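Local coordinates for alanine glyoxylate transaminase (Thermococcus litoralis, PDB 2ZC0), which probably transfers the amino group of alanine to glyoxylate, as a homodimeric aminotransferase that depends on pyridoxal 5'-phosphate, at residues T215-M220 and G334-F339; I126-S131 and T183-M188; E310-M315 and L380-P385. All blocks are in the same frame, centred on the assembly; numbering follows the deposited sequence.

Contact 1 of 3, residues T215-M220 and G334-F339; sequences TAYNFM and GMFVMF. With PMP (4'-deoxy-4'-aminopyridoxal-5'-phosphate), chain F.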
loop_
_atom_site.group_PDB
_atom_site.type_symbol
_atom_site.label_atom_id
_atom_site.label_comp_id
_atom_site.label_asym_id
_atom_site.label_seq_id
_atom_site.Cartn_x
_atom_site.Cartn_y
_atom_site.Cartn_z
ATOM N N THR A 215 14.212 14.049 -20.706
ATOM C CA THR A 215 15.040 14.891 -21.571
ATOM C C THR A 215 16.538 14.801 -21.256
ATOM O O THR A 215 17.293 15.753 -21.484
ATOM C CB THR A 215 14.620 16.373 -21.429
ATOM O OG1 THR A 215 14.829 16.795 -20.068
ATOM C CG2 THR A 215 13.162 16.552 -21.788
ATOM N N ALA A 216 16.964 13.658 -20.731
ATOM C CA ALA A 216 18.364 13.454 -20.376
ATOM C C ALA A 216 19.361 13.707 -21.513
ATOM O O ALA A 216 20.459 14.208 -21.275
ATOM C CB ALA A 216 18.561 12.041 -19.824
ATOM N N TYR A 217 18.990 13.386 -22.747
ATOM C CA TYR A 217 19.912 13.573 -23.865
ATOM C C TYR A 217 19.515 14.631 -24.885
ATOM O O TYR A 217 20.031 14.636 -26.007
ATOM C CB TYR A 217 20.132 12.222 -24.565
ATOM C CG TYR A 217 20.594 11.152 -23.601
ATOM C CD1 TYR A 217 19.686 10.240 -23.047
ATOM C CD2 TYR A 217 21.914 11.130 -23.142
ATOM C CE1 TYR A 217 20.079 9.342 -22.049
ATOM C CE2 TYR A 217 22.318 10.242 -22.148
ATOM C CZ TYR A 217 21.394 9.354 -21.602
ATOM O OH TYR A 217 21.798 8.515 -20.588
ATOM N N ASN A 218 18.626 15.540 -24.502
ATOM C CA ASN A 218 18.167 16.583 -25.414
ATOM C C ASN A 218 19.270 17.513 -25.848
ATOM O O ASN A 218 19.148 18.196 -26.862
ATOM C CB ASN A 218 17.046 17.396 -24.761
ATOM C CG ASN A 218 15.755 16.639 -24.734
ATOM O OD1 ASN A 218 15.763 15.407 -24.698
ATOM N ND2 ASN A 218 14.638 17.350 -24.751
ATOM N N PHE A 219 20.348 17.536 -25.077
ATOM C CA PHE A 219 21.464 18.399 -25.391
ATOM C C PHE A 219 22.659 17.647 -25.960
ATOM O O PHE A 219 23.744 18.202 -26.083
ATOM C CB PHE A 219 21.842 19.208 -24.149
ATOM C CG PHE A 219 20.691 19.997 -23.589
ATOM C CD1 PHE A 219 20.041 19.579 -22.431
ATOM C CD2 PHE A 219 20.211 21.117 -24.258
ATOM C CE1 PHE A 219 18.926 20.265 -21.950
ATOM C CE2 PHE A 219 19.096 21.810 -23.788
ATOM C CZ PHE A 219 18.452 21.381 -22.630
ATOM N N MET A 220 22.462 16.378 -26.300
ATOM C CA MET A 220 23.530 15.594 -26.915
ATOM C C MET A 220 23.039 15.116 -28.271
ATOM O O MET A 220 23.261 13.965 -28.637
ATOM C CB MET A 220 23.909 14.370 -26.080
ATOM C CG MET A 220 24.428 14.677 -24.693
ATOM S SD MET A 220 25.702 13.501 -24.222
ATOM C CE MET A 220 24.868 11.998 -24.481
ATOM N N GLY A 334 22.399 11.225 -28.227
ATOM C CA GLY A 334 22.652 10.351 -27.099
ATOM C C GLY A 334 24.100 9.961 -26.926
ATOM O O GLY A 334 25.014 10.691 -27.318
ATOM N N MET A 335 24.307 8.785 -26.347
ATOM C CA MET A 335 25.657 8.301 -26.079
ATOM C C MET A 335 25.743 6.780 -26.113
ATOM O O MET A 335 26.813 6.203 -25.920
ATOM C CB MET A 335 26.114 8.817 -24.705
ATOM C CG MET A 335 25.089 8.608 -23.603
ATOM S SD MET A 335 25.625 9.198 -21.978
ATOM C CE MET A 335 25.910 7.718 -21.272
ATOM N N PHE A 336 24.617 6.129 -26.353
ATOM C CA PHE A 336 24.616 4.683 -26.399
ATOM C C PHE A 336 24.331 4.191 -27.803
ATOM O O PHE A 336 23.824 4.929 -28.650
ATOM C CB PHE A 336 23.554 4.108 -25.459
ATOM C CG PHE A 336 23.765 4.454 -24.011
ATOM C CD1 PHE A 336 22.923 5.360 -23.369
ATOM C CD2 PHE A 336 24.797 3.863 -23.285
ATOM C CE1 PHE A 336 23.099 5.670 -22.027
ATOM C CE2 PHE A 336 24.982 4.166 -21.942
ATOM C CZ PHE A 336 24.132 5.071 -21.307
ATOM N N VAL A 337 24.681 2.931 -28.029
ATOM C CA VAL A 337 24.448 2.246 -29.287
ATOM C C VAL A 337 24.037 0.855 -28.840
ATOM O O VAL A 337 24.692 0.266 -27.982
ATOM C CB VAL A 337 25.734 2.130 -30.143
ATOM C CG1 VAL A 337 25.489 1.192 -31.336
ATOM C CG2 VAL A 337 26.161 3.510 -30.634
ATOM N N MET A 338 22.934 0.343 -29.370
ATOM C CA MET A 338 22.521 -1.001 -29.003
ATOM C C MET A 338 22.980 -1.939 -30.100
ATOM O O MET A 338 22.558 -1.823 -31.253
ATOM C CB MET A 338 21.004 -1.127 -28.855
ATOM C CG MET A 338 20.572 -2.485 -28.301
ATOM S SD MET A 338 20.949 -2.653 -26.499
ATOM C CE MET A 338 19.341 -2.371 -25.825
ATOM N N PHE A 339 23.858 -2.856 -29.718
ATOM C CA PHE A 339 24.414 -3.865 -30.606
ATOM C C PHE A 339 23.624 -5.148 -30.390
ATOM O O PHE A 339 23.231 -5.461 -29.267
ATOM C CB PHE A 339 25.876 -4.115 -30.245
ATOM C CG PHE A 339 26.547 -5.142 -31.108
ATOM C CD1 PHE A 339 27.022 -4.801 -32.374
ATOM C CD2 PHE A 339 26.712 -6.447 -30.657
ATOM C CE1 PHE A 339 27.653 -5.743 -33.172
ATOM C CE2 PHE A 339 27.343 -7.402 -31.453
ATOM C CZ PHE A 339 27.814 -7.046 -32.713
HETATM N N1 PMP F . 17.206 9.350 -17.599
HETATM C C2 PMP F . 17.898 8.578 -18.467
HETATM C C2A PMP F . 17.143 8.081 -19.701
HETATM C C3 PMP F . 19.262 8.253 -18.242
HETATM O O3 PMP F . 19.939 7.455 -19.154
HETATM C C4 PMP F . 19.911 8.757 -17.053
HETATM C C4A PMP F . 21.392 8.403 -16.817
HETATM N N4A PMP F . 21.617 7.625 -15.598
HETATM C C5 PMP F . 19.073 9.630 -16.097
HETATM C C6 PMP F . 17.720 9.890 -16.425
HETATM C C5A PMP F . 19.643 10.232 -14.799
HETATM O O4P PMP F . 20.429 10.966 -15.066
HETATM P P PMP F . 21.040 11.714 -13.702
HETATM O O1P PMP F . 20.694 13.563 -13.468
HETATM O O2P PMP F . 22.936 11.540 -13.862
HETATM O O3P PMP F . 20.532 10.910 -12.157
#
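Tyr217 OH is gripped by two polar partners, the cofactor and Lys247 NZ. Tyr217 OH lies 2.6 Å from PMP O3, a short hydrogen bond in which either oxygen may be the donor. The nearby lysine would tend to polarise the phenol and could favour its ionised form. A torsion of -55° sets Tyr217 CG anti to the carbonyl carbon and beside the backbone N, and from there the side chain crosses those of Met335 and Phe336 at about a right angle. Met335 meets the ring at the rim: its sulfur lies 4.8 Å from the ring centroid and 73° off the normal, an edge-on Met-aromatic contact with the nearest approach, Tyr217 CE2 to Met335 SD, at 3.5 Å. Phe336 reaches the hydroxyl with its own edge, CE1 standing 3.4 Å from Tyr217 OH. Ala216 CB lies over the rim of one face of the tyrosine ring and is also 3.7 Å from PMP N1, so it packs on phenol and pyridine alike. Two overlapping type I turns, Thr215 to Asn218 and Tyr217 to Met220, shape this loop. At its end Gly334 N donates to Met220 O over 2.9 Å, from above the carbonyl plane. The backbone angles of Gly334 would jam a CB against the preceding carbonyl, which accounts for glycine there. Met220, bent at chi2 and chi3, brings its methyl against the carbonyl of Gly334 and the side chain of Met335, with Met220 CE 3.4 Å from Met335 CB. A loop following strand 210-214, carrying a tyrosine to the phenolic O3 and an alanine methyl over one face of the pyridine, is typical of the cofactor site of aspartate aminotransferase-like enzymes.

Contact 2 of 3, residues I126-S131 and T183-M188; sequences ITENPS and TGQNPM. With PMP (4'-deoxy-4'-aminopyridoxal-5'-phosphate), chain F.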
loop_
_atom_site.group_PDB
_atom_site.type_symbol
_atom_site.label_atom_id
_atom_site.label_comp_id
_atom_site.label_asym_id
_atom_site.label_seq_id
_atom_site.Cartn_x
_atom_site.Cartn_y
_atom_site.Cartn_z
ATOM N N ILE A 126 2.982 2.595 -18.575
ATOM C CA ILE A 126 3.485 2.135 -19.855
ATOM C C ILE A 126 4.778 2.845 -20.219
ATOM O O ILE A 126 4.946 4.034 -19.960
ATOM C CB ILE A 126 2.386 2.267 -20.961
ATOM C CG1 ILE A 126 3.005 2.348 -22.355
ATOM C CG2 ILE A 126 1.509 3.448 -20.687
ATOM C CD1 ILE A 126 3.574 3.713 -22.706
ATOM N N THR A 127 5.702 2.086 -20.799
ATOM C CA THR A 127 7.009 2.593 -21.192
ATOM C C THR A 127 7.364 2.037 -22.563
ATOM O O THR A 127 6.602 1.274 -23.153
ATOM C CB THR A 127 8.094 2.095 -20.229
ATOM O OG1 THR A 127 8.245 0.678 -20.389
ATOM C CG2 THR A 127 7.700 2.381 -18.785
ATOM N N GLU A 128 8.526 2.421 -23.071
ATOM C CA GLU A 128 9.001 1.894 -24.349
ATOM C C GLU A 128 9.582 0.521 -24.001
ATOM O O GLU A 128 9.737 0.203 -22.817
ATOM C CB GLU A 128 10.089 2.816 -24.919
ATOM C CG GLU A 128 9.538 4.105 -25.525
ATOM C CD GLU A 128 10.369 5.328 -25.196
ATOM O OE1 GLU A 128 11.344 5.210 -24.428
ATOM O OE2 GLU A 128 10.038 6.424 -25.697
ATOM N N ASN A 129 9.853 -0.309 -25.008
ATOM C CA ASN A 129 10.469 -1.622 -24.775
ATOM C C ASN A 129 11.587 -1.788 -25.795
ATOM O O ASN A 129 11.324 -1.904 -26.998
ATOM C CB ASN A 129 9.450 -2.768 -24.913
ATOM C CG ASN A 129 10.050 -4.140 -24.550
ATOM O OD1 ASN A 129 11.038 -4.224 -23.809
ATOM N ND2 ASN A 129 9.443 -5.212 -25.054
ATOM N N PRO A 130 12.854 -1.775 -25.333
ATOM C CA PRO A 130 13.277 -1.618 -23.934
ATOM C C PRO A 130 13.166 -0.170 -23.448
ATOM O O PRO A 130 12.702 0.704 -24.183
ATOM C CB PRO A 130 14.728 -2.062 -23.974
ATOM C CG PRO A 130 15.171 -1.454 -25.292
ATOM C CD PRO A 130 14.034 -1.878 -26.213
ATOM N N SER A 131 13.597 0.069 -22.210
ATOM C CA SER A 131 13.590 1.408 -21.609
ATOM C C SER A 131 14.746 1.470 -20.603
ATOM O O SER A 131 15.403 0.463 -20.353
ATOM C CB SER A 131 12.247 1.687 -20.907
ATOM O OG SER A 131 12.251 2.945 -20.236
ATOM N N THR A 183 14.292 11.617 -27.170
ATOM C CA THR A 183 15.576 11.846 -27.827
ATOM C C THR A 183 16.792 11.107 -27.255
ATOM O O THR A 183 17.081 11.188 -26.042
ATOM C CB THR A 183 15.899 13.349 -27.866
ATOM O OG1 THR A 183 14.831 14.050 -28.512
ATOM C CG2 THR A 183 17.186 13.600 -28.630
ATOM N N GLY A 184 17.499 10.410 -28.153
ATOM C CA GLY A 184 18.683 9.648 -27.792
ATOM C C GLY A 184 18.430 8.731 -26.607
ATOM O O GLY A 184 19.131 8.796 -25.592
ATOM N N GLN A 185 17.441 7.858 -26.746
ATOM C CA GLN A 185 17.054 6.945 -25.678
ATOM C C GLN A 185 18.158 6.051 -25.137
ATOM O O GLN A 185 19.089 5.666 -25.843
ATOM C CB GLN A 185 15.896 6.030 -26.133
ATOM C CG GLN A 185 15.140 5.372 -24.971
ATOM C CD GLN A 185 14.828 3.895 -25.183
ATOM O OE1 GLN A 185 15.729 3.081 -25.364
ATOM N NE2 GLN A 185 13.549 3.544 -25.141
ATOM N N ASN A 186 18.042 5.747 -23.851
ATOM C CA ASN A 186 18.940 4.829 -23.163
ATOM C C ASN A 186 17.948 3.670 -23.057
ATOM O O ASN A 186 16.843 3.852 -22.540
ATOM C CB ASN A 186 19.287 5.366 -21.770
ATOM C CG ASN A 186 20.198 4.429 -20.978
ATOM O OD1 ASN A 186 20.291 3.242 -21.264
ATOM N ND2 ASN A 186 20.855 4.969 -19.956
ATOM N N PRO A 187 18.312 2.466 -23.532
ATOM C CA PRO A 187 19.555 2.019 -24.162
ATOM C C PRO A 187 19.588 2.003 -25.694
ATOM O O PRO A 187 20.666 1.939 -26.283
ATOM C CB PRO A 187 19.699 0.615 -23.608
ATOM C CG PRO A 187 18.279 0.120 -23.708
ATOM C CD PRO A 187 17.434 1.309 -23.258
ATOM N N MET A 188 18.426 2.050 -26.338
ATOM C CA MET A 188 18.369 1.990 -27.793
ATOM C C MET A 188 19.080 3.095 -28.561
ATOM O O MET A 188 19.558 2.869 -29.675
ATOM C CB MET A 188 16.917 1.891 -28.257
ATOM C CG MET A 188 16.288 0.527 -27.991
ATOM S SD MET A 188 17.055 -0.855 -28.914
ATOM C CE MET A 188 15.773 -1.205 -30.079
HETATM N N1 PMP F . 17.206 9.350 -17.599
HETATM C C2 PMP F . 17.898 8.578 -18.467
HETATM C C2A PMP F . 17.143 8.081 -19.701
HETATM C C3 PMP F . 19.262 8.253 -18.242
HETATM O O3 PMP F . 19.939 7.455 -19.154
HETATM C C4 PMP F . 19.911 8.757 -17.053
HETATM C C4A PMP F . 21.392 8.403 -16.817
HETATM N N4A PMP F . 21.617 7.625 -15.598
HETATM C C5 PMP F . 19.073 9.630 -16.097
HETATM C C6 PMP F . 17.720 9.890 -16.425
HETATM C C5A PMP F . 19.643 10.232 -14.799
HETATM O O4P PMP F . 20.429 10.966 -15.066
HETATM P P PMP F . 21.040 11.714 -13.702
HETATM O O1P PMP F . 20.694 13.563 -13.468
HETATM O O2P PMP F . 22.936 11.540 -13.862
HETATM O O3P PMP F . 20.532 10.910 -12.157
#
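Hydrogen bonds centre on the amide of Gln185, which has CG anti to its backbone N and a chain bent at chi2. Its NE2 meets the carboxylate of Glu128 tip to tip, with Glu128 OE1 2.9 Å away and the N-H nearly straight on it (166°), though it arrives 49° above the carboxylate plane. The same NE2 bonds to Pro130 O at 3.1 Å, while Gln185 OE1 accepts from Met188 N within the carbonyl plane. Glu128 is itself steadied through OE2 by Thr180 OG1 and, weakly, by Ile181 N. An alanine in place of Gln185 would remove the donor shared by Glu128 OE1 and Pro130 O and the acceptor for Met188 N, and would probably loosen the hold between the two segments. Apolar packing gathers round Pro130 CG, which touches Met188 CG at 3.5 Å and Pro187 CG at 3.8 Å. Cofactor binding falls to Asn186, whose ND2 donates to PMP O3 over 2.8 Å while OD1 is held by Arg379 NH1. Pro130 and Pro187 each follow an asparagine through a cis peptide; two cis Asn-Pro links, the second of them at the cofactor, are a hallmark of aspartate aminotransferase-like enzymes.

Contact 3 of 3, residues E310-M315 and L380-P385; sequences EKRDIM and LNFSRP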
loop_
_atom_site.group_PDB
_atom_site.type_symbol
_atom_site.label_atom_id
_atom_site.label_comp_id
_atom_site.label_asym_id
_atom_site.label_seq_id
_atom_site.Cartn_x
_atom_site.Cartn_y
_atom_site.Cartn_z
ATOM N N GLU A 310 31.955 13.036 -32.725
ATOM C CA GLU A 310 33.084 12.358 -33.346
ATOM C C GLU A 310 33.200 10.926 -32.819
ATOM O O GLU A 310 33.372 9.983 -33.591
ATOM C CB GLU A 310 34.368 13.143 -33.074
ATOM C CG GLU A 310 35.614 12.536 -33.671
ATOM C CD GLU A 310 36.837 13.400 -33.431
ATOM O OE1 GLU A 310 37.076 13.781 -32.263
ATOM O OE2 GLU A 310 37.557 13.698 -34.408
ATOM N N LYS A 311 33.094 10.765 -31.503
ATOM C CA LYS A 311 33.163 9.437 -30.907
ATOM C C LYS A 311 31.986 8.612 -31.423
ATOM O O LYS A 311 32.083 7.398 -31.570
ATOM C CB LYS A 311 33.099 9.530 -29.386
ATOM C CG LYS A 311 34.305 10.178 -28.737
ATOM C CD LYS A 311 34.212 9.979 -27.241
ATOM C CE LYS A 311 35.363 10.608 -26.488
ATOM N NZ LYS A 311 35.297 10.196 -25.067
ATOM N N ARG A 312 30.874 9.292 -31.685
ATOM C CA ARG A 312 29.668 8.659 -32.198
ATOM C C ARG A 312 29.954 8.091 -33.591
ATOM O O ARG A 312 29.585 6.954 -33.896
ATOM C CB ARG A 312 28.533 9.692 -32.267
ATOM C CG ARG A 312 27.142 9.145 -32.624
ATOM C CD ARG A 312 27.024 8.762 -34.099
ATOM N NE ARG A 312 27.327 9.876 -34.997
ATOM C CZ ARG A 312 26.446 10.773 -35.437
ATOM N NH1 ARG A 312 25.172 10.708 -35.072
ATOM N NH2 ARG A 312 26.847 11.743 -36.254
ATOM N N ASP A 313 30.615 8.883 -34.431
ATOM C CA ASP A 313 30.939 8.447 -35.786
ATOM C C ASP A 313 32.013 7.363 -35.772
ATOM O O ASP A 313 31.928 6.394 -36.523
ATOM C CB ASP A 313 31.416 9.630 -36.633
ATOM C CG ASP A 313 30.413 10.756 -36.669
ATOM O OD1 ASP A 313 29.207 10.475 -36.827
ATOM O OD2 ASP A 313 30.826 11.925 -36.549
ATOM N N ILE A 314 33.012 7.536 -34.910
ATOM C CA ILE A 314 34.105 6.578 -34.775
ATOM C C ILE A 314 33.609 5.195 -34.364
ATOM O O ILE A 314 34.053 4.191 -34.920
ATOM C CB ILE A 314 35.169 7.073 -33.747
ATOM C CG1 ILE A 314 35.928 8.278 -34.308
ATOM C CG2 ILE A 314 36.163 5.970 -33.431
ATOM C CD1 ILE A 314 36.960 8.858 -33.352
ATOM N N MET A 315 32.687 5.126 -33.404
ATOM C CA MET A 315 32.177 3.822 -32.973
ATOM C C MET A 315 31.354 3.185 -34.082
ATOM O O MET A 315 31.400 1.974 -34.281
ATOM C CB MET A 315 31.327 3.934 -31.705
ATOM C CG MET A 315 30.744 2.579 -31.271
ATOM S SD MET A 315 30.006 2.531 -29.619
ATOM C CE MET A 315 31.476 2.532 -28.611
ATOM N N LEU A 380 26.122 -0.426 -25.784
ATOM C CA LEU A 380 27.472 0.099 -25.904
ATOM C C LEU A 380 27.453 1.603 -25.756
ATOM O O LEU A 380 26.624 2.287 -26.361
ATOM C CB LEU A 380 28.059 -0.237 -27.280
ATOM C CG LEU A 380 28.073 -1.694 -27.737
ATOM C CD1 LEU A 380 28.656 -1.774 -29.156
ATOM C CD2 LEU A 380 28.908 -2.517 -26.755
ATOM N N ASN A 381 28.386 2.118 -24.971
ATOM C CA ASN A 381 28.481 3.544 -24.740
ATOM C C ASN A 381 29.704 4.135 -25.441
ATOM O O ASN A 381 30.765 3.519 -25.431
ATOM C CB ASN A 381 28.578 3.804 -23.237
ATOM C CG ASN A 381 29.058 5.183 -22.936
ATOM O OD1 ASN A 381 30.220 5.382 -22.557
ATOM N ND2 ASN A 381 28.184 6.161 -23.125
ATOM N N PHE A 382 29.572 5.319 -26.039
ATOM C CA PHE A 382 30.717 5.936 -26.710
ATOM C C PHE A 382 31.136 7.289 -26.130
ATOM O O PHE A 382 32.117 7.883 -26.578
ATOM C CB PHE A 382 30.467 6.086 -28.226
ATOM C CG PHE A 382 29.205 6.813 -28.578
ATOM C CD1 PHE A 382 28.024 6.115 -28.787
ATOM C CD2 PHE A 382 29.194 8.191 -28.705
ATOM C CE1 PHE A 382 26.842 6.784 -29.122
ATOM C CE2 PHE A 382 28.026 8.872 -29.035
ATOM C CZ PHE A 382 26.844 8.164 -29.245
ATOM N N SER A 383 30.417 7.766 -25.121
ATOM C CA SER A 383 30.743 9.053 -24.522
ATOM C C SER A 383 31.978 9.044 -23.624
ATOM O O SER A 383 32.791 9.975 -23.681
ATOM C CB SER A 383 29.535 9.606 -23.745
ATOM O OG SER A 383 29.109 8.728 -22.715
ATOM N N ARG A 384 32.143 7.997 -22.816
ATOM C CA ARG A 384 33.282 7.925 -21.891
ATOM C C ARG A 384 34.613 7.452 -22.479
ATOM O O ARG A 384 35.648 8.107 -22.304
ATOM C CB ARG A 384 32.942 7.034 -20.696
ATOM C CG ARG A 384 33.709 7.413 -19.451
ATOM C CD ARG A 384 34.268 6.211 -18.729
ATOM N NE ARG A 384 35.564 5.786 -19.259
ATOM C CZ ARG A 384 35.735 4.927 -20.261
ATOM N NH1 ARG A 384 34.679 4.385 -20.858
ATOM N NH2 ARG A 384 36.968 4.605 -20.659
ATOM N N PRO A 385 34.618 6.295 -23.160
ATOM C CA PRO A 385 35.887 5.826 -23.731
ATOM C C PRO A 385 36.535 6.859 -24.660
ATOM O O PRO A 385 35.844 7.595 -25.362
ATOM C CB PRO A 385 35.487 4.547 -24.452
ATOM C CG PRO A 385 34.067 4.821 -24.850
ATOM C CD PRO A 385 33.498 5.450 -23.607
#
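Lys311 NZ makes two hydrogen bonds to backbone carbonyls across the contact, at 2.7 Å to Pro385 O and 2.9 Å from Lys311 NZ to Ser383 O, and a salt bridge to Asp45, which probably offsets its buried charge. The ammonium stands nearly 50° above the plane of each carbonyl, so it is seated over the bend of the chain and not in line with either lone pair. The Lys311 chain is extended beyond CG and runs along the backbone, where Lys311 CD comes within 3.0 Å of Phe382 O. Next to it, the Phe382 ring lies against the helix: Arg312 CA sits 3.9 Å from the ring centroid and 26° off the normal, a CH-pi contact over the face, and Arg312 CB touches Phe382 CE2 at 3.4 Å. Phe382 carries CG in the crowded position between N and carbonyl carbon (chi1 54°), which turns the ring to lie alongside Arg312. Met315, bent at chi3, fills the other part of the interface, its CE 3.7 Å from Phe382 CB and its sulfur against Leu380 CB. This is helix 295-322 packed on the antiparallel pair 336-340 and 377-381, the helix-on-sheet core of the small domain in fold-type I aminotransferases; helix 389-404 closes on Lys311 and Met315 through Ile390. In the second shell, the guanidinium of Arg312 turns away from the ring to grip Asp313 OD1 side-on with NE and NH2, and has further partners in Glu223 and Pro331 O. On the strand side, Asn381 OD1 accepts from Arg384 N in an Asx motif, and Asn381 ND2 donates to Ser383 OG at 2.8 Å, a hydroxyl that is also bonded to Asp43 O.

How the contacts relate
Contacts 1 and 2 have centres about 10 Å apart and meet at the same cofactor oxygen, and Phe336 CE1 packs on Asn186 ND2. Contact 3 has its centre about 11 Å from that of contact 1, joined to it by the two-stranded sheet, where strands 336-340 and 377-381 run antiparallel. The centres of contacts 2 and 3 are about 19 Å apart, and the two do not touch. Along the chain contact 2 closes before contact 1 opens, whereas contacts 1 and 3 interleave. Contact 1 thus bridges the cofactor loops that follow the large mixed sheet and the small sheet with its covering helix 295-322, so the PMP pocket is tied to both parts of the subunit.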